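Local structure of probable acetyltransferase (Thermus thermophilus, 3EXN) at residues 20-25 against 48-53; 75-80 against 92-97; 86-91 against 119-124; 142-147 against 155-160. The protein binds acetyl coenzyme A and probably passes the acyl group to an acceptor, as GCN5-related N-acetyltransferases do. One frame throughout, in Å; residues are numbered along the deposited sequence.

How the interactions relate
The four contacts follow one another across the fold. Interaction 1 pairs two helices at one end; its centre lies about 14 Å from that of interaction 2, and Leu-25 packs on Tyr-76 between them. Interactions 2 and 3, with centres about 16 Å apart, share strand 89-96, which pairs with 72-81 and 122-128; their segments alternate along the chain. Interaction 4 comes last, about 11 Å from interaction 3 by centres; strands 122-128 and 153-159 are neighbours, Leu-123 O probably hydrogen-bonded to Arg-158 N. Interactions 1 and 4 lie on opposite sides of the chain's centre, with centres about 30 Å apart. The sheet so built presents strand 89-96 to acetyl-CoA.

Interaction 1: residues 20-25 against 48-53; sequences KDAPLL and DVVRDL
Ala-22 meets Val-49, Val-50 and Leu-53 where the first turn of helix 22-30 packs against helix 46-57, both belonging to the N-terminal half of this GNAT fold. The contact is purely apolar, with no hydrogen bond across it. The methyl CB of Ala-22 points at the partner helix and presses on CG2 of Val-50 at 3.5 Å, a tight carbon pair, so a residue this small suits a place where the backbones come close. CG1 of Val-49 lies 3.8 Å from Ala-22 O. Leu-53 covers the same residue from another direction: its CD1 lies 3.8 Å from CA of Ala-22, while its CD2 meets CD2 of Leu-25 at 4.1 Å. The CD2 of Leu-25 also approaches CG1 of Val-49 at 4.1 Å. Branched and long aliphatic chains thus surround the alanine methyl on the partner's side.

Further out, Val-49 rests on Pro-44 and Leu-53 on Val-17, both in loops, whereas Leu-25 also packs on Leu-66 of strand 62-69, tying the helix pair to the sheet. Asp-21, just ahead of the helix, accepts a hydrogen bond on OD2 from the backbone N of Thr-18. Its backbone holds the first turn of the helix, Leu-25 N bonding to Asp-21 O at 3.0 Å. On the partner, Val-49 and Leu-53, one turn apart, are joined by Leu-53 N to Val-49 O at 2.9 Å.

Interaction 2: residues 75-80 against 92-97; sequences GYLDAK and SLLLIR. With ACO (acetyl coenzyme *a), chain C.
Tyr-76 and Leu-93 cross at about a right angle on one face of the sheet, with CD2 of the leucine at the edge of the ring, 3.9 Å from CD2 of Tyr-76. With CG anti to its backbone N (chi1 -180°), the ring leans toward Asp-78, two residues on, and OH of Tyr-76 donates to Asp-78 OD2 at 2.8 Å from above the carboxylate plane. That oxygen also pairs with Arg-62. An alanine at Tyr-76 would probably leave Leu-93 CD2 without its neighbour and Asp-78 OD2 short of one donor.

On the other face Leu-77 CD1 meets Leu-94 CD1 obliquely at 4.1 Å. Gly-75 suits its position because Leu-95 O lies 3.0 Å from its CA, where a side chain would clash. One water bridges Asp-78 OD1 to Ser-92 OG; a second does so from OD2, weakly.

Ser-92 and Leu-93 both face Asp-78, a classic beta bulge in an antiparallel hairpin. Beyond it strand 92-96 turns backbone groups to the cofactor: Leu-94 N donates to the acetyl oxygen O at 2.8 Å, Leu-94 O accepts from N4P at 2.7 Å, and Ile-96 N donates to O9P, the strand-like docking of acetyl-CoA characteristic of the GNAT fold.

Interaction 3: residues 86-91 against 119-124; sequences AEDATL and GVRRLY
Arg-121 reaches past Glu-87 to grip Asp-88. Its CB lies 3.3 Å from Glu-87 O and near Asp-88 OD1, which stays beside CG and CD. A bend at chi3 (71°) then places NE 2.7 Å from Asp-88 OD1, whose syn lone pair it uses, the oxygen sitting 24° out of the guanidinium plane. At the tip NH1 donates to Asp-88 OD2 at 2.9 Å, nearly in that plane, and weakly to OD1, while NH2 lies near the Glu-87 carboxylate, stacked on the guanidinium in a long salt bridge, with no N-H pointing at it. The grip is side-on and two-pronged, and holds the carboxylate against turning. Glu-87 CB covers one face of the guanidinium; Arg-122 NH2 lies over the opposite face, 3.3 Å above the plane and toward the rim. The Asp-88 charge, with a long salt bridge to Arg-122 NE, would probably offset the repulsion of two such close cations. A water joins Asp-88 OD2 to Tyr-124 OH.

On the other face of the sheet from Tyr-124, the small CB of Ala-89 fits against Leu-123 CD1 (3.9 Å) and Val-120 CG1. Tyr-124 N bonds to Ala-89 O at 2.9 Å, and Leu-91 N to Tyr-124 O at 2.8 Å, so the strands pair in parallel. They belong to a beta-alpha-beta unit linked by helix 105-115; strand 72-81 flanks 89-96, and strand 153-159 flanks 122-128.

Interaction 4: residues 142-147 against 155-160; sequences GFRYVK and WYVRPL
The ring of Phe-143 carries Arg-158 on one face: CB of the arginine stands 3.8 Å from the ring centroid, only 5° off its normal, a CH-pi contact. The backbone C of Tyr-156 lies at the ring edge. The guanidinium of Arg-158, tilted 33° from the ring, has Phe-143 CE2 over one face toward the rim, with CE2 to CZ of Arg-158 at 3.8 Å. An alanine at Phe-143 would take away this platform and is likely to open a gap beside Phe-138, whose ring meets it edge-to-face, and to set the arginine's aliphatic part freer to turn.

The ring of Tyr-145 has Lys-147 N over one face and Tyr-156 CE1 at its edge. On the other side of the sheet Val-146 CG2 meets Val-157 CG1 at 3.5 Å. Val-146 and Lys-147 both face Trp-155, a classic beta bulge: Val-146 N bonds to Trp-155 O at 2.9 Å, and Lys-147 N weakly to the same oxygen. Gly-142, at positive phi (101°), ends helix 132-140 in a Schellman motif, which suits a residue without CB.

The hairpin closes one end of the mixed sheet. Strand 153-159 lies between 122-128 and the outermost strand 144-148. Arg-158 NH1 hydrogen-bonds to Gln-141 O, which holds the charged end; helix 105-115 meets Phe-143 and, through Glu-111, pairs with Arg-158, while helix 132-140 packs on Tyr-156.

Interaction 1: residues 20-25 against 48-53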
# COMPACT_ATOMS: atom_id res chain seq x y z
N LYS A 20 -1.86 -11.70 -13.97
CA LYS A 20 -0.73 -12.63 -14.13
C LYS A 20 0.37 -12.47 -13.05
O LYS A 20 1.16 -13.39 -12.82
CB LYS A 20 -0.11 -12.52 -15.52
CG LYS A 20 0.68 -11.27 -15.75
CD LYS A 20 1.30 -11.27 -17.13
CE LYS A 20 2.11 -9.99 -17.32
NZ LYS A 20 1.21 -8.80 -17.54
N ASP A 21 0.40 -11.33 -12.36
CA ASP A 21 1.32 -11.13 -11.23
C ASP A 21 0.95 -11.87 -9.93
O ASP A 21 1.72 -11.80 -8.94
CB ASP A 21 1.52 -9.62 -10.96
CG ASP A 21 2.13 -8.86 -12.13
OD1 ASP A 21 3.02 -9.41 -12.82
OD2 ASP A 21 1.74 -7.69 -12.34
N ALA A 22 -0.21 -12.58 -9.91
CA ALA A 22 -0.76 -13.20 -8.69
C ALA A 22 0.25 -14.03 -7.90
O ALA A 22 0.38 -13.88 -6.70
CB ALA A 22 -2.05 -14.02 -9.01
N PRO A 23 1.01 -14.88 -8.58
CA PRO A 23 2.01 -15.66 -7.85
C PRO A 23 3.10 -14.82 -7.13
O PRO A 23 3.51 -15.19 -6.02
CB PRO A 23 2.61 -16.53 -8.94
CG PRO A 23 1.53 -16.62 -9.99
CD PRO A 23 0.91 -15.28 -9.99
N LEU A 24 3.52 -13.72 -7.74
CA LEU A 24 4.54 -12.83 -7.16
C LEU A 24 3.94 -12.05 -5.98
O LEU A 24 4.59 -11.87 -4.95
CB LEU A 24 5.06 -11.83 -8.20
CG LEU A 24 5.76 -12.35 -9.43
CD1 LEU A 24 6.31 -11.16 -10.23
CD2 LEU A 24 6.92 -13.28 -9.07
N LEU A 25 2.72 -11.57 -6.13
CA LEU A 25 2.11 -10.82 -5.03
C LEU A 25 1.80 -11.76 -3.87
O LEU A 25 1.99 -11.42 -2.67
CB LEU A 25 0.85 -10.10 -5.50
CG LEU A 25 0.14 -9.30 -4.41
CD1 LEU A 25 1.11 -8.26 -3.77
CD2 LEU A 25 -1.09 -8.57 -4.97
N ASP A 48 -7.62 -16.30 -3.49
CA ASP A 48 -7.98 -14.97 -2.96
C ASP A 48 -7.24 -13.83 -3.73
O ASP A 48 -7.83 -12.81 -4.08
CB ASP A 48 -7.55 -14.80 -1.46
CG ASP A 48 -8.35 -15.66 -0.42
OD1 ASP A 48 -9.49 -16.12 -0.66
OD2 ASP A 48 -7.81 -15.82 0.72
N VAL A 49 -5.93 -13.99 -3.92
CA VAL A 49 -5.09 -12.90 -4.57
C VAL A 49 -5.55 -12.69 -6.03
O VAL A 49 -5.78 -11.55 -6.52
CB VAL A 49 -3.62 -13.24 -4.50
CG1 VAL A 49 -2.82 -12.22 -5.35
CG2 VAL A 49 -3.12 -13.23 -3.00
N VAL A 50 -5.80 -13.81 -6.72
CA VAL A 50 -6.33 -13.73 -8.08
C VAL A 50 -7.64 -12.96 -8.11
O VAL A 50 -7.78 -12.02 -8.90
CB VAL A 50 -6.49 -15.13 -8.71
CG1 VAL A 50 -7.33 -15.06 -10.04
CG2 VAL A 50 -5.08 -15.76 -8.89
N ARG A 51 -8.58 -13.34 -7.25
CA ARG A 51 -9.88 -12.68 -7.20
C ARG A 51 -9.71 -11.16 -6.96
O ARG A 51 -10.33 -10.33 -7.62
CB ARG A 51 -10.73 -13.34 -6.14
CG ARG A 51 -12.09 -12.79 -5.95
CD ARG A 51 -12.84 -13.66 -4.97
NE ARG A 51 -12.85 -15.07 -5.38
CZ ARG A 51 -12.29 -16.10 -4.73
NH1 ARG A 51 -11.66 -15.95 -3.57
NH2 ARG A 51 -12.40 -17.33 -5.26
N ASP A 52 -8.86 -10.79 -6.01
CA ASP A 52 -8.64 -9.40 -5.68
C ASP A 52 -8.02 -8.62 -6.85
O ASP A 52 -8.38 -7.49 -7.08
CB ASP A 52 -7.80 -9.33 -4.40
CG ASP A 52 -8.62 -9.67 -3.14
OD1 ASP A 52 -9.88 -9.71 -3.20
OD2 ASP A 52 -8.01 -9.90 -2.08
N LEU A 53 -7.08 -9.22 -7.57
CA LEU A 53 -6.51 -8.59 -8.76
C LEU A 53 -7.51 -8.43 -9.91
O LEU A 53 -7.49 -7.43 -10.61
CB LEU A 53 -5.24 -9.31 -9.21
CG LEU A 53 -4.05 -9.20 -8.26
CD1 LEU A 53 -2.94 -10.09 -8.72
CD2 LEU A 53 -3.57 -7.71 -8.06

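Interaction 2: residues 75-80 against 92-97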
# COMPACT_ATOMS: atom_id res chain seq x y z
N GLY A 75 7.53 -5.41 -2.24
CA GLY A 75 6.38 -4.78 -1.58
C GLY A 75 5.23 -4.58 -2.53
O GLY A 75 5.26 -5.04 -3.69
N TYR A 76 4.23 -3.85 -2.04
CA TYR A 76 2.96 -3.67 -2.74
C TYR A 76 2.35 -2.35 -2.28
O TYR A 76 2.42 -2.04 -1.10
CB TYR A 76 2.01 -4.82 -2.42
CG TYR A 76 0.68 -4.73 -3.09
CD1 TYR A 76 0.57 -4.82 -4.47
CD2 TYR A 76 -0.50 -4.58 -2.34
CE1 TYR A 76 -0.68 -4.75 -5.12
CE2 TYR A 76 -1.74 -4.51 -2.97
CZ TYR A 76 -1.83 -4.59 -4.37
OH TYR A 76 -3.07 -4.51 -4.98
N LEU A 77 1.77 -1.58 -3.20
CA LEU A 77 1.14 -0.31 -2.89
C LEU A 77 -0.21 -0.27 -3.63
O LEU A 77 -0.26 -0.58 -4.82
CB LEU A 77 2.03 0.89 -3.28
CG LEU A 77 1.56 2.34 -3.03
CD1 LEU A 77 2.76 3.30 -2.87
CD2 LEU A 77 0.59 2.84 -4.16
N ASP A 78 -1.28 0.07 -2.92
CA ASP A 78 -2.66 0.00 -3.52
C ASP A 78 -3.36 1.26 -3.09
O ASP A 78 -3.48 1.51 -1.90
CB ASP A 78 -3.40 -1.28 -3.02
CG ASP A 78 -4.66 -1.63 -3.84
OD1 ASP A 78 -5.34 -0.73 -4.43
OD2 ASP A 78 -5.01 -2.84 -3.89
N ALA A 79 -3.81 2.04 -4.05
CA ALA A 79 -4.56 3.28 -3.83
C ALA A 79 -5.78 3.37 -4.76
O ALA A 79 -5.88 2.67 -5.80
CB ALA A 79 -3.63 4.46 -3.99
N LYS A 80 -6.72 4.21 -4.39
CA LYS A 80 -7.93 4.51 -5.17
C LYS A 80 -8.05 6.04 -5.37
O LYS A 80 -8.16 6.81 -4.39
CB LYS A 80 -9.18 4.03 -4.41
CG LYS A 80 -10.52 4.28 -5.11
CD LYS A 80 -10.58 3.63 -6.47
CE LYS A 80 -11.88 3.93 -7.18
NZ LYS A 80 -12.98 3.03 -6.72
N SER A 92 -4.92 2.55 0.53
CA SER A 92 -5.50 1.47 1.35
C SER A 92 -4.50 0.44 1.85
O SER A 92 -4.76 -0.22 2.84
CB SER A 92 -6.63 0.74 0.57
OG SER A 92 -6.13 0.04 -0.57
N LEU A 93 -3.36 0.33 1.19
CA LEU A 93 -2.31 -0.59 1.62
C LEU A 93 -0.94 -0.17 1.08
O LEU A 93 -0.75 0.01 -0.15
CB LEU A 93 -2.64 -2.03 1.19
CG LEU A 93 -1.73 -3.13 1.70
CD1 LEU A 93 -1.63 -3.09 3.24
CD2 LEU A 93 -2.25 -4.48 1.18
N LEU A 94 0.02 -0.04 2.00
CA LEU A 94 1.45 0.04 1.67
C LEU A 94 2.17 -1.04 2.51
O LEU A 94 2.13 -1.05 3.73
CB LEU A 94 2.00 1.42 2.00
CG LEU A 94 3.51 1.63 1.82
CD1 LEU A 94 4.10 1.28 0.41
CD2 LEU A 94 3.90 3.08 2.20
N LEU A 95 2.76 -1.99 1.83
CA LEU A 95 3.42 -3.09 2.49
C LEU A 95 4.87 -3.24 1.93
O LEU A 95 5.06 -3.34 0.74
CB LEU A 95 2.60 -4.38 2.28
CG LEU A 95 3.22 -5.69 2.80
CD1 LEU A 95 3.60 -5.55 4.27
CD2 LEU A 95 2.21 -6.85 2.64
N ILE A 96 5.85 -3.26 2.82
CA ILE A 96 7.23 -3.64 2.45
C ILE A 96 7.46 -5.02 3.03
O ILE A 96 7.17 -5.29 4.22
CB ILE A 96 8.28 -2.62 3.00
CG1 ILE A 96 8.00 -1.18 2.51
CG2 ILE A 96 9.72 -3.07 2.68
CD1 ILE A 96 8.06 -1.04 0.97
N ARG A 97 7.97 -5.92 2.19
CA ARG A 97 8.26 -7.29 2.57
C ARG A 97 9.15 -7.27 3.82
O ARG A 97 10.08 -6.46 3.92
CB ARG A 97 8.99 -7.99 1.41
CG ARG A 97 8.63 -9.41 1.17
CD ARG A 97 9.35 -9.93 -0.06
NE ARG A 97 10.76 -10.23 0.20
CZ ARG A 97 11.63 -10.63 -0.73
NH1 ARG A 97 11.25 -10.77 -2.00
NH2 ARG A 97 12.88 -10.95 -0.38
O5B ACO C . 10.68 4.56 7.47
P1A ACO C . 10.97 3.43 6.30
O1A ACO C . 12.26 2.69 6.66
O2A ACO C . 10.67 4.07 4.95
O3A ACO C . 9.72 2.43 6.62
P2A ACO C . 9.50 1.02 5.91
O4A ACO C . 9.71 -0.02 7.01
O5A ACO C . 10.36 0.85 4.68
O6A ACO C . 7.90 1.20 5.54
CBP ACO C . 5.77 0.37 6.47
CCP ACO C . 6.87 1.44 6.52
CDP ACO C . 5.12 0.51 5.11
CEP ACO C . 4.71 0.61 7.54
CAP ACO C . 6.40 -1.04 6.64
OAP ACO C . 7.03 -1.17 7.94
C9P ACO C . 5.39 -2.17 6.55
O9P ACO C . 5.14 -2.73 5.48
N8P ACO C . 4.80 -2.54 7.68
C7P ACO C . 3.87 -3.68 7.77
C6P ACO C . 2.60 -3.51 6.94
C5P ACO C . 1.85 -2.25 7.35
O5P ACO C . 1.69 -1.93 8.55
N4P ACO C . 1.39 -1.51 6.33
C3P ACO C . 0.64 -0.29 6.56
C2P ACO C . -0.85 -0.56 6.62
S1P ACO C . -1.81 0.94 6.84
C ACO C . -1.76 1.44 5.23
O ACO C . -1.15 0.78 4.43
CH3 ACO C . -2.46 2.72 4.79
O HOH W 1 -6.80 1.01 -2.94
O HOH W 2 -6.03 -2.81 -0.98

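Interaction 3: residues 86-91 against 119-124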
# COMPACT_ATOMS: atom_id res chain seq x y z
N ALA A 86 -14.16 12.99 -5.33
CA ALA A 86 -13.72 12.95 -6.71
C ALA A 86 -12.31 13.50 -6.90
O ALA A 86 -11.56 12.97 -7.73
CB ALA A 86 -14.72 13.77 -7.59
N GLU A 87 -11.99 14.58 -6.15
CA GLU A 87 -10.70 15.30 -6.27
C GLU A 87 -9.53 14.73 -5.45
O GLU A 87 -8.40 15.23 -5.55
CB GLU A 87 -10.86 16.74 -5.82
CG GLU A 87 -12.01 17.46 -6.48
CD GLU A 87 -13.35 17.32 -5.75
OE1 GLU A 87 -13.62 16.26 -5.14
OE2 GLU A 87 -14.14 18.29 -5.82
N ASP A 88 -9.83 13.75 -4.59
CA ASP A 88 -8.83 13.16 -3.69
C ASP A 88 -8.41 11.75 -4.10
O ASP A 88 -8.82 11.24 -5.15
CB ASP A 88 -9.38 13.14 -2.26
CG ASP A 88 -9.91 14.46 -1.84
OD1 ASP A 88 -9.43 15.48 -2.35
OD2 ASP A 88 -10.81 14.47 -0.99
N ALA A 89 -7.55 11.16 -3.27
CA ALA A 89 -7.07 9.77 -3.43
C ALA A 89 -6.91 9.18 -2.04
O ALA A 89 -6.70 9.91 -1.09
CB ALA A 89 -5.71 9.73 -4.19
N THR A 90 -6.91 7.83 -1.94
CA THR A 90 -6.75 7.19 -0.65
C THR A 90 -5.85 6.01 -0.85
O THR A 90 -6.06 5.21 -1.77
CB THR A 90 -8.10 6.68 -0.07
OG1 THR A 90 -8.96 7.78 0.20
CG2 THR A 90 -7.93 5.84 1.20
N LEU A 91 -4.85 5.92 0.00
CA LEU A 91 -3.95 4.77 0.05
C LEU A 91 -4.59 3.76 1.03
O LEU A 91 -4.79 4.06 2.22
CB LEU A 91 -2.52 5.21 0.52
CG LEU A 91 -1.44 4.12 0.68
CD1 LEU A 91 -1.00 3.69 -0.65
CD2 LEU A 91 -0.25 4.74 1.50
N GLY A 119 -2.75 17.10 -10.01
CA GLY A 119 -4.15 17.16 -10.38
C GLY A 119 -5.05 16.58 -9.31
O GLY A 119 -6.26 16.75 -9.36
N VAL A 120 -4.45 15.85 -8.37
CA VAL A 120 -5.11 15.39 -7.14
C VAL A 120 -4.87 16.36 -5.97
O VAL A 120 -3.77 16.88 -5.81
CB VAL A 120 -4.58 13.99 -6.71
CG1 VAL A 120 -5.11 13.61 -5.35
CG2 VAL A 120 -4.90 12.94 -7.74
N ARG A 121 -5.89 16.51 -5.13
CA ARG A 121 -5.95 17.52 -4.08
C ARG A 121 -5.36 17.09 -2.75
O ARG A 121 -4.46 17.76 -2.24
CB ARG A 121 -7.42 17.95 -3.93
CG ARG A 121 -7.75 18.97 -2.83
CD ARG A 121 -9.26 19.26 -2.75
NE ARG A 121 -10.04 18.14 -2.22
CZ ARG A 121 -11.36 18.13 -2.12
NH1 ARG A 121 -11.97 17.06 -1.62
NH2 ARG A 121 -12.09 19.18 -2.50
N ARG A 122 -5.87 16.01 -2.15
CA ARG A 122 -5.37 15.46 -0.87
C ARG A 122 -5.18 13.98 -1.01
O ARG A 122 -5.93 13.34 -1.74
CB ARG A 122 -6.39 15.61 0.29
CG ARG A 122 -7.11 16.92 0.38
CD ARG A 122 -8.36 16.82 1.22
NE ARG A 122 -9.32 17.83 0.82
CZ ARG A 122 -9.20 19.14 1.05
NH1 ARG A 122 -8.13 19.62 1.70
NH2 ARG A 122 -10.15 19.97 0.64
N LEU A 123 -4.24 13.44 -0.22
CA LEU A 123 -3.96 11.99 -0.17
C LEU A 123 -4.27 11.49 1.23
O LEU A 123 -3.63 11.87 2.19
CB LEU A 123 -2.49 11.73 -0.53
CG LEU A 123 -2.04 10.27 -0.53
CD1 LEU A 123 -2.90 9.44 -1.45
CD2 LEU A 123 -0.54 10.16 -0.93
N TYR A 124 -5.27 10.60 1.32
CA TYR A 124 -5.64 10.00 2.60
C TYR A 124 -4.91 8.68 2.70
O TYR A 124 -4.50 8.17 1.68
CB TYR A 124 -7.14 9.74 2.64
CG TYR A 124 -8.02 11.01 2.82
CD1 TYR A 124 -8.50 11.38 4.08
CD2 TYR A 124 -8.38 11.80 1.73
CE1 TYR A 124 -9.33 12.53 4.25
CE2 TYR A 124 -9.17 12.96 1.89
CZ TYR A 124 -9.64 13.30 3.16
OH TYR A 124 -10.45 14.44 3.33
O HOH W 3 -12.21 14.67 1.02

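Interaction 4: residues 142-147 against 155-160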
# COMPACT_ATOMS: atom_id res chain seq x y z
N GLY A 142 4.09 13.14 7.40
CA GLY A 142 3.29 14.34 7.25
C GLY A 142 1.78 14.13 7.17
O GLY A 142 1.05 15.10 6.89
N PHE A 143 1.32 12.90 7.39
CA PHE A 143 -0.13 12.56 7.45
C PHE A 143 -0.68 12.87 8.85
O PHE A 143 -0.27 12.28 9.83
CB PHE A 143 -0.40 11.10 7.11
CG PHE A 143 -0.16 10.76 5.67
CD1 PHE A 143 -1.23 10.53 4.82
CD2 PHE A 143 1.13 10.69 5.15
CE1 PHE A 143 -1.03 10.22 3.50
CE2 PHE A 143 1.36 10.37 3.81
CZ PHE A 143 0.28 10.14 2.98
N ARG A 144 -1.62 13.79 8.96
CA ARG A 144 -2.27 14.04 10.26
C ARG A 144 -3.57 13.25 10.48
O ARG A 144 -4.27 12.87 9.49
CB ARG A 144 -2.56 15.53 10.45
CG ARG A 144 -3.61 16.01 9.52
CD ARG A 144 -4.23 17.28 9.94
NE ARG A 144 -5.51 17.44 9.25
CZ ARG A 144 -6.73 17.23 9.77
NH1 ARG A 144 -6.90 16.87 11.05
NH2 ARG A 144 -7.81 17.43 9.01
N TYR A 145 -3.89 12.98 11.73
CA TYR A 145 -5.07 12.26 12.13
C TYR A 145 -6.29 13.05 11.73
O TYR A 145 -6.33 14.21 11.95
CB TYR A 145 -5.04 12.06 13.64
CG TYR A 145 -6.28 11.49 14.27
CD1 TYR A 145 -6.51 10.14 14.28
CD2 TYR A 145 -7.20 12.30 14.89
CE1 TYR A 145 -7.65 9.62 14.88
CE2 TYR A 145 -8.31 11.79 15.48
CZ TYR A 145 -8.53 10.46 15.47
OH TYR A 145 -9.63 9.97 16.07
N VAL A 146 -7.25 12.39 11.11
CA VAL A 146 -8.54 12.96 10.79
C VAL A 146 -9.66 12.46 11.71
O VAL A 146 -10.33 13.23 12.31
CB VAL A 146 -8.94 12.64 9.37
CG1 VAL A 146 -10.29 13.18 9.10
CG2 VAL A 146 -7.96 13.19 8.39
N LYS A 147 -9.82 11.14 11.81
CA LYS A 147 -10.84 10.51 12.63
C LYS A 147 -10.59 9.01 12.71
O LYS A 147 -9.90 8.45 11.92
CB LYS A 147 -12.22 10.71 11.99
CG LYS A 147 -12.82 12.00 12.27
CD LYS A 147 -13.65 12.48 11.12
CE LYS A 147 -13.97 13.96 11.28
NZ LYS A 147 -14.62 14.53 10.10
N TRP A 155 -8.31 7.05 10.12
CA TRP A 155 -8.05 7.85 8.93
C TRP A 155 -7.05 8.99 9.18
O TRP A 155 -7.13 9.66 10.21
CB TRP A 155 -9.36 8.45 8.40
CG TRP A 155 -10.25 7.42 7.78
CD1 TRP A 155 -11.12 6.57 8.42
CD2 TRP A 155 -10.30 7.08 6.41
NE1 TRP A 155 -11.72 5.74 7.52
CE2 TRP A 155 -11.25 6.04 6.27
CE3 TRP A 155 -9.65 7.56 5.27
CZ2 TRP A 155 -11.54 5.47 5.05
CZ3 TRP A 155 -9.95 7.00 4.05
CH2 TRP A 155 -10.90 5.96 3.95
N TYR A 156 -6.18 9.19 8.19
CA TYR A 156 -5.14 10.24 8.16
C TYR A 156 -5.12 10.92 6.78
O TYR A 156 -5.53 10.32 5.79
CB TYR A 156 -3.78 9.60 8.40
CG TYR A 156 -3.63 8.96 9.74
CD1 TYR A 156 -3.06 9.64 10.82
CD2 TYR A 156 -4.06 7.63 9.94
CE1 TYR A 156 -2.94 9.03 12.08
CE2 TYR A 156 -3.95 7.03 11.19
CZ TYR A 156 -3.40 7.74 12.27
OH TYR A 156 -3.26 7.14 13.51
N VAL A 157 -4.56 12.14 6.69
CA VAL A 157 -4.51 12.89 5.43
C VAL A 157 -3.26 13.78 5.29
O VAL A 157 -2.77 14.34 6.29
CB VAL A 157 -5.77 13.78 5.22
CG1 VAL A 157 -5.81 14.95 6.24
CG2 VAL A 157 -5.87 14.25 3.76
N ARG A 158 -2.80 13.91 4.05
CA ARG A 158 -1.70 14.85 3.71
C ARG A 158 -2.03 15.66 2.46
O ARG A 158 -2.27 15.09 1.40
CB ARG A 158 -0.41 14.09 3.47
CG ARG A 158 0.82 15.01 3.27
CD ARG A 158 2.10 14.23 3.20
NE ARG A 158 2.26 13.58 1.90
CZ ARG A 158 3.28 12.79 1.56
NH1 ARG A 158 4.27 12.52 2.42
NH2 ARG A 158 3.31 12.26 0.34
N PRO A 159 -1.97 17.00 2.55
CA PRO A 159 -2.25 17.77 1.34
C PRO A 159 -1.16 17.58 0.31
O PRO A 159 -0.00 17.33 0.67
CB PRO A 159 -2.25 19.23 1.83
CG PRO A 159 -1.26 19.21 2.94
CD PRO A 159 -1.46 17.87 3.63
N LEU A 160 -1.53 17.64 -0.97
CA LEU A 160 -0.56 17.62 -2.06
C LEU A 160 -0.46 19.04 -2.60
O LEU A 160 0.52 19.38 -3.24
CB LEU A 160 -0.96 16.64 -3.19
CG LEU A 160 -1.19 15.16 -2.87
CD1 LEU A 160 -0.93 14.34 -4.13
CD2 LEU A 160 -0.31 14.64 -1.72
OXT LEU A 160 -1.34 19.88 -2.38